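Local coordinates for flocculation protein FLO11 (Saccharomyces cerevisiae, PDB 4UYT) that mediates homotypic cell-cell adhesion in yeast flocculation through its N-terminal Flo11 domain, and supports substrate adhesion, invasive growth and biofilm development, at residues 65-70 with 119-124; 93-98 with 123-128; 112-117 with 166-171. All coordinates share one frame; numbering follows the deposited sequence.

Contact 1: 65-70 with 119-124; sequences WSLKII and FQIQFE
The backbone oxygen E124 O is gripped by two successive amides. W65 N reaches E124 O at 2.8 Å and S66 N reaches E124 O at 3.1 Å, both in the plane of the carbonyl, the second on a lone pair. Two residues facing one across a strand pair make a classic beta bulge, here where the chain turns a corner at W65. Beyond it the antiparallel ladder is regular: K68 with Q122 and I70 with Q120 are hydrogen-bonded pairs, while L67 with F123 and I69 with I121 form non-hydrogen-bonded ones. Side chains alternate between two unlike faces.

On the face of L67, I69, I121 and F123 the packing is apolar. L67 CG lies anti to its backbone N (chi1 -179°), and CD1 beyond it sits over the centre of the F123 ring, a CH-pi contact 3.5 Å from the centroid and 10° off the normal. L67 CD1 also touches I121 CG2 at 3.6 Å. F97, from strand 96-104, touches both L67 and F123.

The face of S66, K68, Q120, Q122 and E124 is mainly polar, with I70 among them. K68 and Q122 lie side by side, with K68 CE 3.3 Å from Q122 NE2, and a water accepts a weak hydrogen bond from K68 NZ and donates one to Q122 OE1. E124 turns its carboxylate nearly coplanar with the W65 indole, so that OE1 meets the ring edge 3.3 Å from CD1. The indole C-H edge is slightly positive, which probably suits this oxygen. One strand pair supplies both a greasy sandwich interior and a hydrated outer surface.

Contact 2: 93-98 with 123-128; sequences NPTDFT and FEYLQG
F97 sets its CG between its backbone N and carbonyl carbon (chi1 66°), whereas F123 holds its CG anti to the carbonyl carbon (chi1 -71°), and from these two starts the rings reach toward each other tip to tip. They meet lightly, F97 CE2 lying 4.1 Å from F123 CZ, and F123 CZ comes near the plane of the F97 ring at its edge.

The carbonyl of P94, part of the turn that leads into the strand, points at these rings. Its oxygen lies at the edge of both rings and in the plane of each, with P94 O 3.6 Å from F123 CE2. This oxygen is buried and has no hydrogen-bonding partner in the model; two aromatic C-H edges, of F97 and F123, approach it, a weakly polar setting that probably repays part of the cost of its desolvation.

The contact bridges the two layers of a fibronectin type III-like beta sandwich: strand 96-104 is an outermost strand of one antiparallel sheet, and strand 120-125 runs inside the other. V53 on the first sheet and F144 on the second extend the aromatic and aliphatic filling around F97 and F123.

Y125 joins at the proline itself. P94 CG meets the edge of the phenol ring 3.8 Å from Y125 CE1, while P94 CB approaches Y125 OH at 3.4 Å; the hydroxyl has its polar partner elsewhere, in a hydrogen bond with Y32 OH. P94 is presented by a type I turn from N93 to D96, which an Asx turn reinforces. N93 OD1 accepts twice from T95, each bond 2.8 Å long: T95 OG1 approaches in the amide plane on a lone pair, and T95 N comes from above that plane.

Contact 3: 112-117 with 166-171; sequences CQVWMP and FYWNID. With NA (sodium ion), chain B.
M116 and W168 pack obliquely on the inner side of this strand pair, M116 CB resting 3.6 Å from W168 CH2 at the far end of the indole. V114 extends the apolar centre, meeting I170 at about a right angle with 3.6 Å between V114 CG1 and I170 CG1. Strands 32-43 and 46-55 cover this side, I49 touching both M116 and W168.

Across the sheet, Y167 points the edge of its ring at the face of W115 in a T-shaped stack, centroids 5.6 Å apart and planes at 79°. Y167 CG sits between its backbone N and carbonyl carbon (chi1 67°), from where the ring reaches W115. At the edge of the W115 indole, in its plane, a sodium ion stands 2.9 Å from NE1; the N-H would point at the cation, so coordination by NE1 is doubtful, and a water oxygen 2.6 Å from the sodium ion is a more ordinary ligand.

Farther along, the Q113 amide stands steeply to the Y167 ring, and Q113 NE2 donates to N169 OD1 at 3.0 Å. N169 ND2 is held in turn by D173 O. I170 N donates to C112 O, next to the disulfide of C112 with C176. Edge strand 113-115 pairs antiparallel with the central strand 166-169 of a three-stranded sheet, and the partly exposed W115 and Y167 are consistent with the aromatic bands through which the Flo11 domain binds its own kind.

How the contacts relate
Contacts 1 and 2 are neighbours, their centres 8 Å apart, and share F123 and E124 on strand 120-125. Contact 1 joins this strand to 64-70 within one sheet, and contact 2 carries it across to strand 96-104 of the facing sheet; L67 CD2 touching F97 CZ at 3.8 Å ties the two together. Contact 3 lies on the opposite side of the chain's centre, about 24 Å from contact 1 and 29 Å from contact 2, centre to centre. Strand 113-115 nevertheless falls between 96-104 and 120-125 in sequence, so the chain passes through the three-stranded sheet, near whose W115 a sodium ion lies, before entering strand 120-125.

Contact 1: 65-70 with 119-124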
loop_
_atom_site.group_PDB
_atom_site.type_symbol
_atom_site.label_atom_id
_atom_site.label_comp_id
_atom_site.label_asym_id
_atom_site.label_seq_id
_atom_site.Cartn_x
_atom_site.Cartn_y
_atom_site.Cartn_z
ATOM N N TRP A 65 -16.317 0.728 -6.218
ATOM C CA TRP A 65 -16.317 1.343 -7.548
ATOM C C TRP A 65 -14.901 1.357 -8.154
ATOM O O TRP A 65 -14.709 0.961 -9.300
ATOM C CB TRP A 65 -16.928 2.749 -7.491
ATOM C CG TRP A 65 -16.935 3.454 -8.796
ATOM C CD1 TRP A 65 -16.266 4.594 -9.096
ATOM C CD2 TRP A 65 -17.642 3.077 -9.985
ATOM N NE1 TRP A 65 -16.508 4.962 -10.404
ATOM C CE2 TRP A 65 -17.346 4.040 -10.972
ATOM C CE3 TRP A 65 -18.474 2.009 -10.320
ATOM C CZ2 TRP A 65 -17.886 3.989 -12.263
ATOM C CZ3 TRP A 65 -19.013 1.961 -11.606
ATOM C CH2 TRP A 65 -18.699 2.938 -12.561
ATOM N N SER A 66 -13.915 1.788 -7.378
ATOM C CA SER A 66 -12.570 1.822 -7.906
ATOM C C SER A 66 -11.550 1.746 -6.791
ATOM O O SER A 66 -11.794 2.154 -5.646
ATOM C CB SER A 66 -12.351 3.087 -8.731
ATOM O OG SER A 66 -12.382 4.247 -7.912
ATOM N N LEU A 67 -10.386 1.238 -7.165
ATOM C CA LEU A 67 -9.269 1.057 -6.244
ATOM C C LEU A 67 -8.001 1.213 -7.066
ATOM O O LEU A 67 -7.828 0.542 -8.083
ATOM C CB LEU A 67 -9.349 -0.329 -5.611
ATOM C CG LEU A 67 -8.256 -0.645 -4.594
ATOM C CD1 LEU A 67 -8.351 0.261 -3.392
ATOM C CD2 LEU A 67 -8.345 -2.099 -4.170
ATOM N N LYS A 68 -7.117 2.099 -6.625
ATOM C CA LYS A 68 -5.871 2.279 -7.341
ATOM C C LYS A 68 -4.817 2.746 -6.391
ATOM O O LYS A 68 -5.086 3.434 -5.398
ATOM C CB LYS A 68 -6.011 3.241 -8.497
ATOM C CG LYS A 68 -6.495 4.618 -8.173
ATOM C CD LYS A 68 -6.459 5.476 -9.442
ATOM C CE LYS A 68 -7.130 6.804 -9.250
ATOM N NZ LYS A 68 -7.065 7.540 -10.543
ATOM N N ILE A 69 -3.599 2.374 -6.722
ATOM C CA ILE A 69 -2.424 2.852 -6.028
ATOM C C ILE A 69 -1.972 4.107 -6.790
ATOM O O ILE A 69 -1.874 4.101 -8.024
ATOM C CB ILE A 69 -1.313 1.795 -6.001
ATOM C CG1 ILE A 69 -1.847 0.433 -5.612
ATOM C CG2 ILE A 69 -0.210 2.253 -5.087
ATOM C CD1 ILE A 69 -0.823 -0.658 -5.536
ATOM N N ILE A 70 -1.739 5.188 -6.060
ATOM C CA ILE A 70 -1.334 6.447 -6.651
ATOM C C ILE A 70 -0.101 6.975 -5.952
ATOM O O ILE A 70 0.287 6.521 -4.870
ATOM C CB ILE A 70 -2.472 7.493 -6.561
ATOM C CG1 ILE A 70 -2.906 7.771 -5.110
ATOM C CG2 ILE A 70 -3.652 7.058 -7.420
ATOM C CD1 ILE A 70 -3.905 8.893 -4.969
ATOM N N PHE A 119 3.454 5.878 -0.953
ATOM C CA PHE A 119 2.388 5.943 -1.927
ATOM C C PHE A 119 1.068 5.996 -1.166
ATOM O O PHE A 119 1.023 5.911 0.059
ATOM C CB PHE A 119 2.463 4.753 -2.921
ATOM C CG PHE A 119 2.436 3.396 -2.249
ATOM C CD1 PHE A 119 1.252 2.804 -1.894
ATOM C CD2 PHE A 119 3.607 2.711 -1.976
ATOM C CE1 PHE A 119 1.229 1.565 -1.257
ATOM C CE2 PHE A 119 3.603 1.472 -1.356
ATOM C CZ PHE A 119 2.396 0.911 -1.008
ATOM N N GLN A 120 -0.013 6.118 -1.926
ATOM C CA GLN A 120 -1.347 6.084 -1.362
ATOM C C GLN A 120 -2.178 5.078 -2.106
ATOM O O GLN A 120 -1.902 4.735 -3.258
ATOM C CB GLN A 120 -2.010 7.462 -1.395
ATOM C CG GLN A 120 -1.167 8.553 -0.762
ATOM C CD GLN A 120 -0.110 9.061 -1.711
ATOM O OE1 GLN A 120 -0.409 9.370 -2.860
ATOM N NE2 GLN A 120 1.145 9.129 -1.250
ATOM N N ILE A 121 -3.214 4.609 -1.425
ATOM C CA ILE A 121 -4.201 3.749 -2.028
ATOM C C ILE A 121 -5.540 4.477 -1.952
ATOM O O ILE A 121 -5.994 4.832 -0.852
ATOM C CB ILE A 121 -4.256 2.363 -1.362
ATOM C CG1 ILE A 121 -2.859 1.721 -1.321
ATOM C CG2 ILE A 121 -5.249 1.487 -2.114
ATOM C CD1 ILE A 121 -2.838 0.324 -0.746
ATOM N N GLN A 122 -6.132 4.709 -3.124
ATOM C CA GLN A 122 -7.354 5.479 -3.247
ATOM C C GLN A 122 -8.497 4.496 -3.408
ATOM O O GLN A 122 -8.572 3.755 -4.397
ATOM C CB GLN A 122 -7.247 6.411 -4.449
ATOM C CG GLN A 122 -8.457 7.272 -4.731
ATOM C CD GLN A 122 -8.320 7.992 -6.061
ATOM O OE1 GLN A 122 -7.359 8.709 -6.291
ATOM N NE2 GLN A 122 -9.262 7.761 -6.952
ATOM N N PHE A 123 -9.407 4.539 -2.430
ATOM C CA PHE A 123 -10.601 3.709 -2.422
ATOM C C PHE A 123 -11.810 4.580 -2.770
ATOM O O PHE A 123 -11.981 5.675 -2.221
ATOM C CB PHE A 123 -10.858 3.168 -1.019
ATOM C CG PHE A 123 -9.885 2.112 -0.533
ATOM C CD1 PHE A 123 -8.612 2.460 -0.107
ATOM C CD2 PHE A 123 -10.274 0.787 -0.428
ATOM C CE1 PHE A 123 -7.740 1.489 0.361
ATOM C CE2 PHE A 123 -9.423 -0.179 0.083
ATOM C CZ PHE A 123 -8.161 0.175 0.489
ATOM N N GLU A 124 -12.671 4.058 -3.626
ATOM C CA GLU A 124 -13.976 4.662 -3.849
ATOM C C GLU A 124 -14.995 3.555 -3.735
ATOM O O GLU A 124 -15.111 2.704 -4.619
ATOM C CB GLU A 124 -14.078 5.324 -5.235
ATOM C CG GLU A 124 -13.188 6.533 -5.437
ATOM C CD GLU A 124 -13.320 7.160 -6.825
ATOM O OE1 GLU A 124 -14.103 6.673 -7.671
ATOM O OE2 GLU A 124 -12.612 8.154 -7.075
HETATM O O HOH W 1 -13.539 6.504 -10.683
HETATM O O HOH W 2 -9.908 4.763 -6.802
HETATM O O HOH W 3 -6.401 9.968 -8.577
#

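Contact 2: 93-98 with 123-128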
loop_
_atom_site.group_PDB
_atom_site.type_symbol
_atom_site.label_atom_id
_atom_site.label_comp_id
_atom_site.label_asym_id
_atom_site.label_seq_id
_atom_site.Cartn_x
_atom_site.Cartn_y
_atom_site.Cartn_z
ATOM N N ASN A 93 -11.384 -8.671 -3.482
ATOM C CA ASN A 93 -11.844 -8.370 -2.121
ATOM C C ASN A 93 -11.113 -7.098 -1.697
ATOM O O ASN A 93 -9.931 -7.154 -1.477
ATOM C CB ASN A 93 -11.545 -9.533 -1.180
ATOM C CG ASN A 93 -12.032 -9.277 0.218
ATOM O OD1 ASN A 93 -12.324 -8.130 0.597
ATOM N ND2 ASN A 93 -12.110 -10.342 1.012
ATOM N N PRO A 94 -11.815 -5.958 -1.591
ATOM C CA PRO A 94 -11.135 -4.699 -1.267
ATOM C C PRO A 94 -10.655 -4.668 0.184
ATOM O O PRO A 94 -9.964 -3.735 0.556
ATOM C CB PRO A 94 -12.216 -3.644 -1.525
ATOM C CG PRO A 94 -13.490 -4.372 -1.255
ATOM C CD PRO A 94 -13.268 -5.780 -1.741
ATOM N N THR A 95 -11.049 -5.660 0.984
ATOM C CA THR A 95 -10.611 -5.781 2.361
ATOM C C THR A 95 -9.667 -6.972 2.581
ATOM O O THR A 95 -9.321 -7.250 3.719
ATOM C CB THR A 95 -11.808 -5.801 3.338
ATOM O OG1 THR A 95 -12.728 -6.845 3.011
ATOM C CG2 THR A 95 -12.513 -4.473 3.288
ATOM N N ASP A 96 -9.195 -7.612 1.508
ATOM C CA ASP A 96 -8.135 -8.607 1.625
ATOM C C ASP A 96 -7.573 -8.811 0.228
ATOM O O ASP A 96 -8.087 -9.615 -0.554
ATOM C CB ASP A 96 -8.619 -9.934 2.229
ATOM C CG ASP A 96 -7.478 -10.834 2.641
ATOM O OD1 ASP A 96 -6.377 -10.666 2.094
ATOM O OD2 ASP A 96 -7.693 -11.682 3.516
ATOM N N PHE A 97 -6.551 -8.044 -0.122
ATOM C CA PHE A 97 -6.000 -8.095 -1.468
ATOM C C PHE A 97 -4.513 -7.966 -1.447
ATOM O O PHE A 97 -3.916 -7.502 -0.489
ATOM C CB PHE A 97 -6.626 -7.033 -2.390
ATOM C CG PHE A 97 -6.328 -5.589 -2.032
ATOM C CD1 PHE A 97 -5.209 -4.941 -2.528
ATOM C CD2 PHE A 97 -7.200 -4.851 -1.201
ATOM C CE1 PHE A 97 -4.970 -3.609 -2.227
ATOM C CE2 PHE A 97 -6.955 -3.515 -0.891
ATOM C CZ PHE A 97 -5.830 -2.908 -1.419
ATOM N N THR A 98 -3.929 -8.392 -2.554
ATOM C CA THR A 98 -2.535 -8.210 -2.815
ATOM C C THR A 98 -2.347 -7.429 -4.110
ATOM O O THR A 98 -3.215 -7.378 -4.966
ATOM C CB THR A 98 -1.770 -9.550 -2.908
ATOM O OG1 THR A 98 -2.264 -10.308 -4.021
ATOM C CG2 THR A 98 -1.894 -10.331 -1.647
ATOM N N PHE A 123 -9.407 4.539 -2.430
ATOM C CA PHE A 123 -10.601 3.709 -2.422
ATOM C C PHE A 123 -11.810 4.580 -2.770
ATOM O O PHE A 123 -11.981 5.675 -2.221
ATOM C CB PHE A 123 -10.858 3.168 -1.019
ATOM C CG PHE A 123 -9.885 2.112 -0.533
ATOM C CD1 PHE A 123 -8.612 2.460 -0.107
ATOM C CD2 PHE A 123 -10.274 0.787 -0.428
ATOM C CE1 PHE A 123 -7.740 1.489 0.361
ATOM C CE2 PHE A 123 -9.423 -0.179 0.083
ATOM C CZ PHE A 123 -8.161 0.175 0.489
ATOM N N GLU A 124 -12.671 4.058 -3.626
ATOM C CA GLU A 124 -13.976 4.662 -3.849
ATOM C C GLU A 124 -14.995 3.555 -3.735
ATOM O O GLU A 124 -15.111 2.704 -4.619
ATOM C CB GLU A 124 -14.078 5.324 -5.235
ATOM C CG GLU A 124 -13.188 6.533 -5.437
ATOM C CD GLU A 124 -13.320 7.160 -6.825
ATOM O OE1 GLU A 124 -14.103 6.673 -7.671
ATOM O OE2 GLU A 124 -12.612 8.154 -7.075
ATOM N N TYR A 125 -15.777 3.613 -2.660
ATOM C CA TYR A 125 -16.924 2.755 -2.481
ATOM C C TYR A 125 -18.206 3.536 -2.754
ATOM O O TYR A 125 -18.263 4.760 -2.614
ATOM C CB TYR A 125 -16.980 2.248 -1.045
ATOM C CG TYR A 125 -15.860 1.319 -0.610
ATOM C CD1 TYR A 125 -15.950 -0.050 -0.840
ATOM C CD2 TYR A 125 -14.780 1.780 0.143
ATOM C CE1 TYR A 125 -14.976 -0.937 -0.395
ATOM C CE2 TYR A 125 -13.814 0.902 0.609
ATOM C CZ TYR A 125 -13.909 -0.460 0.348
ATOM O OH TYR A 125 -12.994 -1.380 0.826
ATOM N N LEU A 126 -19.237 2.815 -3.157
ATOM C CA LEU A 126 -20.581 3.385 -3.284
ATOM C C LEU A 126 -20.686 4.490 -4.331
ATOM O O LEU A 126 -21.577 5.331 -4.242
ATOM C CB LEU A 126 -21.102 3.931 -1.934
ATOM C CG LEU A 126 -21.348 2.974 -0.769
ATOM C CD1 LEU A 126 -22.169 3.687 0.296
ATOM C CD2 LEU A 126 -22.066 1.705 -1.208
ATOM N N GLN A 127 -19.807 4.490 -5.321
ATOM C CA GLN A 127 -19.895 5.414 -6.439
ATOM C C GLN A 127 -20.313 4.628 -7.656
ATOM O O GLN A 127 -20.292 3.393 -7.651
ATOM C CB GLN A 127 -18.560 6.126 -6.674
ATOM C CG GLN A 127 -18.143 7.052 -5.535
ATOM C CD GLN A 127 -19.135 8.172 -5.262
ATOM O OE1 GLN A 127 -19.329 8.585 -4.116
ATOM N NE2 GLN A 127 -19.774 8.665 -6.309
ATOM N N GLY A 128 -20.730 5.338 -8.697
ATOM C CA GLY A 128 -21.167 4.678 -9.909
ATOM C C GLY A 128 -22.266 3.684 -9.590
ATOM O O GLY A 128 -23.154 3.957 -8.765
#

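Contact 3: 112-117 with 166-171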
loop_
_atom_site.group_PDB
_atom_site.type_symbol
_atom_site.label_atom_id
_atom_site.label_comp_id
_atom_site.label_asym_id
_atom_site.label_seq_id
_atom_site.Cartn_x
_atom_site.Cartn_y
_atom_site.Cartn_z
ATOM N N CYS A 112 23.381 0.035 3.801
ATOM C CA CYS A 112 22.930 -1.231 3.229
ATOM C C CYS A 112 21.477 -1.268 2.802
ATOM O O CYS A 112 21.132 -2.182 2.081
ATOM C CB CYS A 112 23.169 -2.398 4.181
ATOM S SG CYS A 112 24.868 -2.947 4.318
ATOM N N GLN A 113 20.654 -0.314 3.261
ATOM C CA GLN A 113 19.201 -0.426 3.171
ATOM C C GLN A 113 18.571 0.859 2.703
ATOM O O GLN A 113 19.075 1.931 3.013
ATOM C CB GLN A 113 18.632 -0.839 4.519
ATOM C CG GLN A 113 19.258 -2.154 4.932
ATOM C CD GLN A 113 18.803 -2.655 6.211
ATOM O OE1 GLN A 113 18.959 -2.008 7.255
ATOM N NE2 GLN A 113 18.136 -3.824 6.149
ATOM N N VAL A 114 17.476 0.725 1.953
ATOM C CA VAL A 114 16.757 1.835 1.370
ATOM C C VAL A 114 15.287 1.743 1.770
ATOM O O VAL A 114 14.737 0.644 1.894
ATOM C CB VAL A 114 16.876 1.898 -0.181
ATOM C CG1 VAL A 114 18.165 2.594 -0.619
ATOM C CG2 VAL A 114 16.655 0.521 -0.816
ATOM N N TRP A 115 14.656 2.899 1.872
ATOM C CA TRP A 115 13.242 3.033 2.110
ATOM C C TRP A 115 12.430 2.784 0.855
ATOM O O TRP A 115 12.727 3.270 -0.245
ATOM C CB TRP A 115 12.903 4.443 2.579
ATOM C CG TRP A 115 13.314 4.763 3.987
ATOM C CD1 TRP A 115 14.371 5.503 4.387
ATOM C CD2 TRP A 115 12.615 4.380 5.168
ATOM N NE1 TRP A 115 14.375 5.605 5.745
ATOM C CE2 TRP A 115 13.290 4.947 6.262
ATOM C CE3 TRP A 115 11.453 3.650 5.405
ATOM C CZ2 TRP A 115 12.858 4.774 7.584
ATOM C CZ3 TRP A 115 11.009 3.510 6.707
ATOM C CH2 TRP A 115 11.720 4.067 7.790
ATOM N N MET A 116 11.331 2.091 1.041
ATOM C CA MET A 116 10.252 2.131 0.083
ATOM C C MET A 116 9.804 3.582 -0.137
ATOM O O MET A 116 9.568 4.284 0.839
ATOM C CB MET A 116 9.090 1.347 0.664
ATOM C CG MET A 116 7.892 1.183 -0.244
ATOM S SD MET A 116 6.575 0.284 0.572
ATOM C CE MET A 116 5.852 1.583 1.563
ATOM N N PRO A 117 9.616 4.030 -1.386
ATOM C CA PRO A 117 9.002 5.350 -1.595
ATOM C C PRO A 117 7.533 5.247 -1.238
ATOM O O PRO A 117 6.885 4.256 -1.605
ATOM C CB PRO A 117 9.224 5.595 -3.104
ATOM C CG PRO A 117 9.245 4.202 -3.714
ATOM C CD PRO A 117 9.877 3.317 -2.653
ATOM N N PHE A 166 8.406 0.978 4.965
ATOM C CA PHE A 166 9.205 -0.236 4.985
ATOM C C PHE A 166 10.545 0.047 4.377
ATOM O O PHE A 166 10.696 0.962 3.550
ATOM C CB PHE A 166 8.522 -1.356 4.194
ATOM C CG PHE A 166 7.299 -1.873 4.865
ATOM C CD1 PHE A 166 6.081 -1.213 4.736
ATOM C CD2 PHE A 166 7.352 -3.046 5.635
ATOM C CE1 PHE A 166 4.968 -1.691 5.408
ATOM C CE2 PHE A 166 6.218 -3.522 6.287
ATOM C CZ PHE A 166 5.043 -2.846 6.155
ATOM N N TYR A 167 11.521 -0.791 4.711
ATOM C CA TYR A 167 12.832 -0.706 4.074
ATOM C C TYR A 167 13.396 -2.103 3.885
ATOM O O TYR A 167 12.923 -3.094 4.440
ATOM C CB TYR A 167 13.752 0.209 4.884
ATOM C CG TYR A 167 14.161 -0.270 6.266
ATOM C CD1 TYR A 167 15.137 -1.238 6.419
ATOM C CD2 TYR A 167 13.685 0.350 7.406
ATOM C CE1 TYR A 167 15.612 -1.623 7.637
ATOM C CE2 TYR A 167 14.164 -0.026 8.674
ATOM C CZ TYR A 167 15.129 -1.034 8.761
ATOM O OH TYR A 167 15.657 -1.456 9.965
ATOM N N TRP A 168 14.420 -2.190 3.044
ATOM C CA TRP A 168 15.017 -3.468 2.670
ATOM C C TRP A 168 16.424 -3.199 2.113
ATOM O O TRP A 168 16.848 -2.072 1.930
ATOM C CB TRP A 168 14.175 -4.195 1.647
ATOM C CG TRP A 168 13.839 -3.406 0.423
ATOM C CD1 TRP A 168 14.644 -3.166 -0.665
ATOM C CD2 TRP A 168 12.609 -2.753 0.146
ATOM N NE1 TRP A 168 13.988 -2.394 -1.594
ATOM C CE2 TRP A 168 12.727 -2.144 -1.138
ATOM C CE3 TRP A 168 11.389 -2.650 0.832
ATOM C CZ2 TRP A 168 11.676 -1.496 -1.763
ATOM C CZ3 TRP A 168 10.347 -2.001 0.216
ATOM C CH2 TRP A 168 10.493 -1.439 -1.072
ATOM N N ASN A 169 17.134 -4.282 1.834
ATOM C CA ASN A 169 18.512 -4.176 1.384
ATOM C C ASN A 169 18.629 -3.628 -0.055
ATOM O O ASN A 169 17.942 -4.088 -0.967
ATOM C CB ASN A 169 19.238 -5.500 1.469
ATOM C CG ASN A 169 19.724 -5.806 2.877
ATOM O OD1 ASN A 169 19.086 -5.450 3.873
ATOM N ND2 ASN A 169 20.844 -6.487 2.971
ATOM N N ILE A 170 19.575 -2.733 -0.234
ATOM C CA ILE A 170 19.944 -2.220 -1.555
ATOM C C ILE A 170 20.321 -3.394 -2.453
ATOM O O ILE A 170 21.122 -4.265 -2.072
ATOM C CB ILE A 170 21.097 -1.215 -1.430
ATOM C CG1 ILE A 170 20.651 0.034 -0.662
ATOM C CG2 ILE A 170 21.646 -0.829 -2.804
ATOM C CD1 ILE A 170 21.798 0.873 -0.136
ATOM N N ASP A 171 19.732 -3.413 -3.640
ATOM C CA ASP A 171 19.921 -4.439 -4.670
ATOM C C ASP A 171 19.557 -5.840 -4.155
ATOM O O ASP A 171 19.891 -6.851 -4.786
ATOM C CB ASP A 171 21.333 -4.411 -5.234
ATOM C CG ASP A 171 21.706 -3.060 -5.807
ATOM O OD1 ASP A 171 20.769 -2.313 -6.205
ATOM O OD2 ASP A 171 22.908 -2.730 -5.837
HETATM NA NA NA B . 16.013 7.114 7.592
HETATM O O HOH W 4 22.575 -4.053 0.285
HETATM O O HOH W 5 8.406 3.937 3.353
HETATM O O HOH W 6 18.063 6.299 8.902
#